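Local coordinates for protein manganese lipoxygenase (PDB 5FX8) that uses a catalytic manganese ion to oxygenate linoleic and alpha-linolenic acids to their 11S- and 13R-hydroperoxides, at residues 116-121 with 140-145. Sequence-based numbering, arbitrary orientation.
With NAG (2-acetamido-2-deoxy-beta-D-glucopyranose), chain K; NAG (2-acetamido-2-deoxy-beta-D-glucopyranose), chain N.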
# COMPACT_ATOMS: atom_id res chain seq x y z
N ASN A 116 2.56 -19.10 5.99
CA ASN A 116 2.73 -20.52 6.20
C ASN A 116 3.38 -20.77 7.54
O ASN A 116 2.99 -21.69 8.27
CB ASN A 116 3.54 -21.11 5.05
CG ASN A 116 2.67 -21.59 3.91
OD1 ASN A 116 2.56 -22.77 3.69
ND2 ASN A 116 2.05 -20.68 3.19
N GLU A 117 4.36 -19.93 7.91
CA GLU A 117 4.98 -20.08 9.21
C GLU A 117 3.99 -19.80 10.33
O GLU A 117 3.89 -20.56 11.30
CB GLU A 117 6.20 -19.17 9.33
CG GLU A 117 7.37 -19.52 8.39
CD GLU A 117 8.38 -18.36 8.22
OE1 GLU A 117 8.20 -17.32 8.90
OE2 GLU A 117 9.32 -18.44 7.40
N THR A 118 3.24 -18.71 10.19
CA THR A 118 2.25 -18.36 11.20
C THR A 118 1.29 -19.51 11.44
O THR A 118 0.97 -19.85 12.59
CB THR A 118 1.49 -17.11 10.76
OG1 THR A 118 2.42 -16.05 10.51
CG2 THR A 118 0.50 -16.69 11.80
N PHE A 119 0.79 -20.12 10.36
CA PHE A 119 -0.18 -21.19 10.51
C PHE A 119 0.44 -22.41 11.16
O PHE A 119 -0.20 -23.09 11.97
CB PHE A 119 -0.78 -21.56 9.15
CG PHE A 119 -1.94 -22.52 9.22
CD1 PHE A 119 -3.09 -22.21 9.93
CD2 PHE A 119 -1.89 -23.74 8.54
CE1 PHE A 119 -4.15 -23.09 9.96
CE2 PHE A 119 -2.94 -24.60 8.58
CZ PHE A 119 -4.08 -24.27 9.29
N ALA A 120 1.69 -22.71 10.82
CA ALA A 120 2.34 -23.83 11.48
C ALA A 120 2.43 -23.58 12.98
O ALA A 120 2.15 -24.48 13.78
CB ALA A 120 3.72 -24.07 10.88
N ASP A 121 2.75 -22.36 13.38
CA ASP A 121 2.83 -22.03 14.80
C ASP A 121 1.47 -22.16 15.49
O ASP A 121 1.35 -22.81 16.54
CB ASP A 121 3.39 -20.63 14.95
CG ASP A 121 3.57 -20.23 16.39
OD1 ASP A 121 4.56 -20.67 17.00
OD2 ASP A 121 2.73 -19.47 16.90
N GLY A 140 5.40 -12.09 16.97
CA GLY A 140 6.59 -12.70 16.43
C GLY A 140 6.53 -13.01 14.96
O GLY A 140 7.50 -13.55 14.43
N HIS A 141 5.44 -12.68 14.29
CA HIS A 141 5.27 -13.05 12.91
C HIS A 141 5.18 -11.81 12.05
O HIS A 141 5.09 -10.68 12.54
CB HIS A 141 4.01 -13.91 12.72
CG HIS A 141 4.08 -15.24 13.41
ND1 HIS A 141 4.89 -16.26 12.97
CD2 HIS A 141 3.45 -15.71 14.51
CE1 HIS A 141 4.75 -17.30 13.77
NE2 HIS A 141 3.88 -16.99 14.71
N TRP A 142 5.22 -12.05 10.74
CA TRP A 142 5.07 -11.01 9.74
C TRP A 142 6.16 -9.95 9.86
O TRP A 142 5.95 -8.80 9.51
CB TRP A 142 3.71 -10.35 9.84
CG TRP A 142 2.60 -11.31 10.00
CD1 TRP A 142 1.95 -11.61 11.15
CD2 TRP A 142 1.98 -12.07 8.97
NE1 TRP A 142 0.96 -12.53 10.91
CE2 TRP A 142 0.96 -12.82 9.57
CE3 TRP A 142 2.19 -12.18 7.60
CZ2 TRP A 142 0.16 -13.69 8.85
CZ3 TRP A 142 1.40 -13.04 6.89
CH2 TRP A 142 0.39 -13.78 7.52
N LYS A 143 7.33 -10.35 10.34
CA LYS A 143 8.44 -9.43 10.52
C LYS A 143 8.96 -8.87 9.21
O LYS A 143 9.52 -7.77 9.20
CB LYS A 143 9.58 -10.11 11.25
CG LYS A 143 9.35 -10.22 12.72
CD LYS A 143 10.31 -11.23 13.31
CE LYS A 143 10.63 -10.94 14.77
NZ LYS A 143 11.56 -11.99 15.28
N GLU A 144 8.85 -9.61 8.11
CA GLU A 144 9.32 -9.07 6.84
C GLU A 144 8.20 -8.43 6.03
O GLU A 144 8.42 -7.41 5.36
CB GLU A 144 10.00 -10.17 6.03
CG GLU A 144 11.31 -10.71 6.61
CD GLU A 144 11.74 -12.05 5.99
OE1 GLU A 144 11.07 -13.08 6.22
OE2 GLU A 144 12.74 -12.08 5.26
N SER A 145 7.00 -8.99 6.09
CA SER A 145 5.84 -8.44 5.40
C SER A 145 5.39 -7.13 6.00
O SER A 145 4.97 -6.22 5.29
CB SER A 145 4.69 -9.43 5.46
OG SER A 145 5.05 -10.62 4.80
C1 NAG K . 1.22 -21.06 2.08
C2 NAG K . -0.17 -20.51 2.31
C3 NAG K . -1.07 -20.89 1.15
C4 NAG K . -0.46 -20.41 -0.15
C5 NAG K . 0.92 -21.00 -0.27
C6 NAG K . 1.66 -20.52 -1.48
C7 NAG K . -1.36 -20.27 4.44
C8 NAG K . -1.79 -20.96 5.69
N2 NAG K . -0.69 -21.02 3.56
O3 NAG K . -2.33 -20.25 1.30
O4 NAG K . -1.27 -20.80 -1.24
O5 NAG K . 1.71 -20.61 0.86
O6 NAG K . 2.97 -21.05 -1.46
O7 NAG K . -1.63 -19.11 4.22
C1 NAG N . 13.97 -17.07 4.87
C2 NAG N . 14.66 -16.07 5.82
C3 NAG N . 14.72 -14.67 5.19
C4 NAG N . 15.33 -14.73 3.80
C5 NAG N . 14.51 -15.70 2.95
C6 NAG N . 15.05 -15.90 1.55
C7 NAG N . 14.50 -16.55 8.24
C8 NAG N . 13.67 -16.39 9.47
N2 NAG N . 14.00 -16.02 7.11
O3 NAG N . 15.51 -13.84 6.03
O4 NAG N . 15.37 -13.44 3.20
O5 NAG N . 14.54 -16.99 3.56
O6 NAG N . 14.68 -17.20 1.10
O7 NAG N . 15.58 -17.15 8.26
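The C-terminal part of the long helix 86-124 in this lipoxygenase packs against the loop that follows it, Thr-118 meeting His-141 and Trp-142, and Asp-121 meeting His-141, in a small interface of 222 Å². His-141 lies on the helix: Thr-118 CA stands 3.9 Å from the centroid of its imidazole and 19° off the ring normal, which qualifies as a CH-pi contact over one face. The chi1 of His-141, -65°, puts CG beside the backbone N; CG and ND1 of the ring lie near Thr-118 OG1, and NE2 lies near OD2 of Asp-121, one helical turn on. There the carboxylate meets the ring's edge, OD2 of Asp-121 lying 3.5 Å from NE2 of His-141, with the two planes turned 60° apart.

Thr-118 OG1 sits between both loop side chains, 3.4 Å from CG of His-141 and 3.5 Å above the indole plane of Trp-142, displaced toward the rim. OG1 lies beside the backbone N, and the hydroxyl is hydrogen-bonded to Glu-114 O within the same helix. The indole's NE1 is hydrogen-bonded to Leu-137 O, and the Trp-142 side chain reaches both helix 86-124 and Val-533 of helix 526-539. Glu-114 further joins helix and loop, its carboxylate accepting hydrogen bonds from the backbone N of Glu-144 and Ser-145.

Asn-116 turns away from the loop and carries an N-linked glycan near the second subunit, where its OD1 bonds to Thr-108 of that subunit. The sugar's acetyl methyl, C8 of NAG in chain K, packs 3.7 Å from Phe-119 CB.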